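Local coordinates for Swi5-dependent recombination DNA repair protein 1 (Schizosaccharomyces pombe, PDB 3VIQ) that takes part in DNA recombination repair and meiotic chromosome segregation, working with Swi5 as an activator of Rad51-mediated strand exchange, at residues K61-A64 and E65-R68; T93-T96 and M97-L101. All blocks are in the same frame, centred on the assembly; numbering follows the deposited sequence.

Contact 1 (K61-A64 and E65-R68); sequences KPMA and ERIR
M63 and I67 sit one helical turn apart, and the amide of I67 donates a hydrogen bond to M63 O at 2.9 Å, almost straight at 175°. The neighbouring steps follow the same i to i+4 pattern. R66 N bonds to P62 O at 2.9 Å, R68 N reaches A64 O at 3.1 Å, and E65 N makes a weak bond to K61 O, stretched to 3.3 Å. All four carbonyls of K61-A64 therefore receive an amide from E65-R68. This is the last part of helix 38-68, the second long helix of this C-terminal domain, and it is kinked at P62, whose ring nitrogen has no proton to return to the turn before. The R66 side chain bends at chi3 (-46°) and folds back along the helix, so that one face of its guanidinium lies over P62 O, with the oxygen above the centre of the group. R66 NH2 runs up against M63, 3.3 Å from M63 CB, while the two side chains cross at about a right angle. M63 is extended, its CG anti to the backbone N (chi1 -176°), which sends its methyl CE out to meet I67 CD1. E65 and R68 form a salt bridge: R68 takes the E65 carboxylate side-on, NE on OE1 at 3.2 Å and NH2 on OE2 at 3.2 Å, with a further weak bond from NH2 to OE1. Both carboxylate oxygens are approached on their syn sides, though out of the carboxylate plane, while OE1 lies close to the plane of the R68 guanidinium.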
# COMPACT_ATOMS: atom_id res chain seq x y z
N LYS A 61 0.57 27.04 -1.92
CA LYS A 61 1.07 28.34 -2.41
C LYS A 61 1.10 29.45 -1.34
O LYS A 61 2.16 30.07 -1.13
CB LYS A 61 0.33 28.81 -3.68
CG LYS A 61 1.12 29.90 -4.43
CD LYS A 61 0.40 30.42 -5.67
CE LYS A 61 -0.69 31.42 -5.32
NZ LYS A 61 -0.56 32.64 -6.16
N PRO A 62 -0.05 29.69 -0.65
CA PRO A 62 0.01 30.67 0.45
C PRO A 62 0.78 30.15 1.69
O PRO A 62 1.40 30.94 2.39
CB PRO A 62 -1.47 30.98 0.74
CG PRO A 62 -2.23 29.75 0.25
CD PRO A 62 -1.42 29.18 -0.89
N MET A 63 0.78 28.85 1.94
CA MET A 63 1.67 28.29 2.99
C MET A 63 3.16 28.62 2.74
O MET A 63 3.84 29.09 3.65
CB MET A 63 1.47 26.77 3.15
CG MET A 63 2.29 26.17 4.27
SD MET A 63 1.97 24.40 4.55
CE MET A 63 2.96 24.13 6.05
N ALA A 64 3.64 28.38 1.51
CA ALA A 64 5.02 28.71 1.10
C ALA A 64 5.38 30.19 1.33
O ALA A 64 6.51 30.51 1.72
CB ALA A 64 5.25 28.35 -0.37
N GLU A 65 4.41 31.07 1.09
CA GLU A 65 4.56 32.50 1.24
C GLU A 65 4.53 32.90 2.70
O GLU A 65 5.32 33.77 3.10
CB GLU A 65 3.44 33.24 0.49
CG GLU A 65 3.45 34.75 0.66
CD GLU A 65 4.66 35.43 0.04
OE1 GLU A 65 5.58 34.74 -0.44
OE2 GLU A 65 4.70 36.69 0.04
N ARG A 66 3.64 32.31 3.50
CA ARG A 66 3.65 32.62 4.92
C ARG A 66 5.00 32.22 5.50
O ARG A 66 5.66 33.02 6.15
CB ARG A 66 2.55 31.92 5.68
CG ARG A 66 1.20 32.64 5.61
CD ARG A 66 0.14 31.88 6.40
NE ARG A 66 0.15 30.43 6.12
CZ ARG A 66 -0.71 29.78 5.32
NH1 ARG A 66 -1.68 30.45 4.68
NH2 ARG A 66 -0.60 28.46 5.17
N ILE A 67 5.40 30.98 5.25
CA ILE A 67 6.68 30.51 5.75
C ILE A 67 7.82 31.48 5.37
O ILE A 67 8.60 31.88 6.24
CB ILE A 67 6.97 29.06 5.28
CG1 ILE A 67 6.16 28.07 6.14
CG2 ILE A 67 8.47 28.74 5.37
CD1 ILE A 67 6.29 26.58 5.69
N ARG A 68 7.87 31.89 4.09
CA ARG A 68 8.92 32.76 3.57
C ARG A 68 8.99 34.10 4.34
O ARG A 68 10.08 34.59 4.64
CB ARG A 68 8.74 32.99 2.06
CG ARG A 68 10.02 33.44 1.33
CD ARG A 68 9.78 33.91 -0.12
NE ARG A 68 8.75 34.95 -0.22
CZ ARG A 68 8.94 36.26 -0.04
NH1 ARG A 68 10.14 36.76 0.23
NH2 ARG A 68 7.91 37.09 -0.15

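Contact 2 (T93-T96 and M97-L101); sequences TEFT and MSMFL
The F95 ring is met obliquely from one side by the first turn of the helix, with CE1 3.8 Å from M99 CB and CZ 3.7 Å from F100 CA, while M63 and I67 of helix 38-68 touch it from the other side. F100 presents its ring edge to F95 CE2, which also comes within 3.8 Å of F100 CB. Beyond these residues, F100 meets the ring of F104 and packs on M60 of the Swi5 chain. The M99 and F95 side chains run alongside each other, pointing opposite ways, and the M99 sulfur stands 5.2 Å from the centroid of the F95 ring, 52° off the ring normal, an oblique Met-aromatic contact. With an alanine at F95, the M99 sulfur would probably lose its ring partner and F100 CB its neighbour on this side, leaving a gap toward helix 38-68. T96 OG1 sits between the backbone N and the carbonyl carbon (chi1 63°), from where it accepts a weak bond from M99 N at 3.4 Å. In return T96 N makes a weak hydrogen bond to M99 SD at 3.6 Å, nearly straight. T96 O takes F100 N at 3.1 Å, the first i to i+4 bond of helix 97-103. With T96 as N-cap and M99 answering it, the turn is a capping box in which a thioether sulfur weakly accepts the N-cap amide.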
# COMPACT_ATOMS: atom_id res chain seq x y z
N THR A 93 16.31 28.06 3.64
CA THR A 93 15.94 27.65 2.26
C THR A 93 14.44 27.73 2.11
O THR A 93 13.70 27.79 3.11
CB THR A 93 16.38 26.20 1.93
OG1 THR A 93 17.79 26.09 2.05
CG2 THR A 93 16.00 25.81 0.52
N GLU A 94 13.98 27.74 0.86
CA GLU A 94 12.56 27.86 0.58
C GLU A 94 11.78 26.56 0.87
O GLU A 94 12.30 25.44 0.76
CB GLU A 94 12.31 28.31 -0.87
CG GLU A 94 12.93 27.40 -1.94
CD GLU A 94 12.31 27.59 -3.32
OE1 GLU A 94 11.82 28.70 -3.62
OE2 GLU A 94 12.32 26.62 -4.11
N PHE A 95 10.52 26.76 1.25
CA PHE A 95 9.57 25.69 1.43
C PHE A 95 9.15 25.13 0.06
O PHE A 95 8.62 25.85 -0.78
CB PHE A 95 8.36 26.23 2.17
CG PHE A 95 7.43 25.20 2.65
CD1 PHE A 95 7.82 24.31 3.65
CD2 PHE A 95 6.13 25.14 2.17
CE1 PHE A 95 6.94 23.37 4.14
CE2 PHE A 95 5.25 24.20 2.64
CZ PHE A 95 5.65 23.31 3.63
N THR A 96 9.41 23.85 -0.15
CA THR A 96 9.11 23.21 -1.43
C THR A 96 7.82 22.36 -1.32
O THR A 96 7.32 22.09 -0.22
CB THR A 96 10.30 22.34 -1.89
OG1 THR A 96 10.51 21.29 -0.93
CG2 THR A 96 11.59 23.17 -2.01
N MET A 97 7.27 21.98 -2.48
CA MET A 97 6.08 21.12 -2.51
C MET A 97 6.38 19.81 -1.81
O MET A 97 5.51 19.24 -1.18
CB MET A 97 5.60 20.86 -3.96
CG MET A 97 4.35 19.94 -4.08
SD MET A 97 2.89 20.44 -3.12
CE MET A 97 2.13 21.60 -4.24
N SER A 98 7.63 19.36 -1.89
CA SER A 98 8.00 18.05 -1.37
C SER A 98 8.06 18.05 0.14
O SER A 98 7.74 17.07 0.78
CB SER A 98 9.34 17.62 -1.98
OG SER A 98 9.24 17.66 -3.40
N MET A 99 8.49 19.17 0.72
CA MET A 99 8.42 19.35 2.18
C MET A 99 6.95 19.39 2.60
O MET A 99 6.57 18.82 3.63
CB MET A 99 9.11 20.64 2.60
CG MET A 99 10.63 20.62 2.46
SD MET A 99 11.25 22.31 2.48
CE MET A 99 13.00 22.10 2.05
N PHE A 100 6.16 20.08 1.80
CA PHE A 100 4.73 20.13 2.02
C PHE A 100 4.15 18.74 2.02
O PHE A 100 3.48 18.35 2.96
CB PHE A 100 4.04 21.00 0.96
CG PHE A 100 2.57 20.96 1.05
CD1 PHE A 100 1.90 21.81 1.91
CD2 PHE A 100 1.84 20.04 0.30
CE1 PHE A 100 0.53 21.77 2.01
CE2 PHE A 100 0.50 19.99 0.40
CZ PHE A 100 -0.18 20.85 1.26
N LEU A 101 4.42 17.97 0.98
CA LEU A 101 3.80 16.61 0.90
C LEU A 101 4.28 15.71 2.05
O LEU A 101 3.49 15.01 2.67
CB LEU A 101 4.11 15.94 -0.44
CG LEU A 101 3.48 16.51 -1.71
CD1 LEU A 101 4.21 15.87 -2.93
CD2 LEU A 101 1.97 16.34 -1.76

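Contact 1 forms the end of helix 38-68, and contact 2 comes later in the chain, after the hairpin of strands 73-78 and 88-93, where the chain turns back against that helix. Their centres are about 10 Å apart and the two touch directly. I67 CD1 meets F95 CD1 at 3.4 Å and M63 CE approaches F95 CZ at 3.7 Å. These two contact 1 side chains lie on one side of the F95 ring plane, while M99 and F100 lie on the other, so the ring lies between the two helices. M63 SD also packs 3.7 Å from F100 CD1, joining contact 1 to a residue that packs on Swi5.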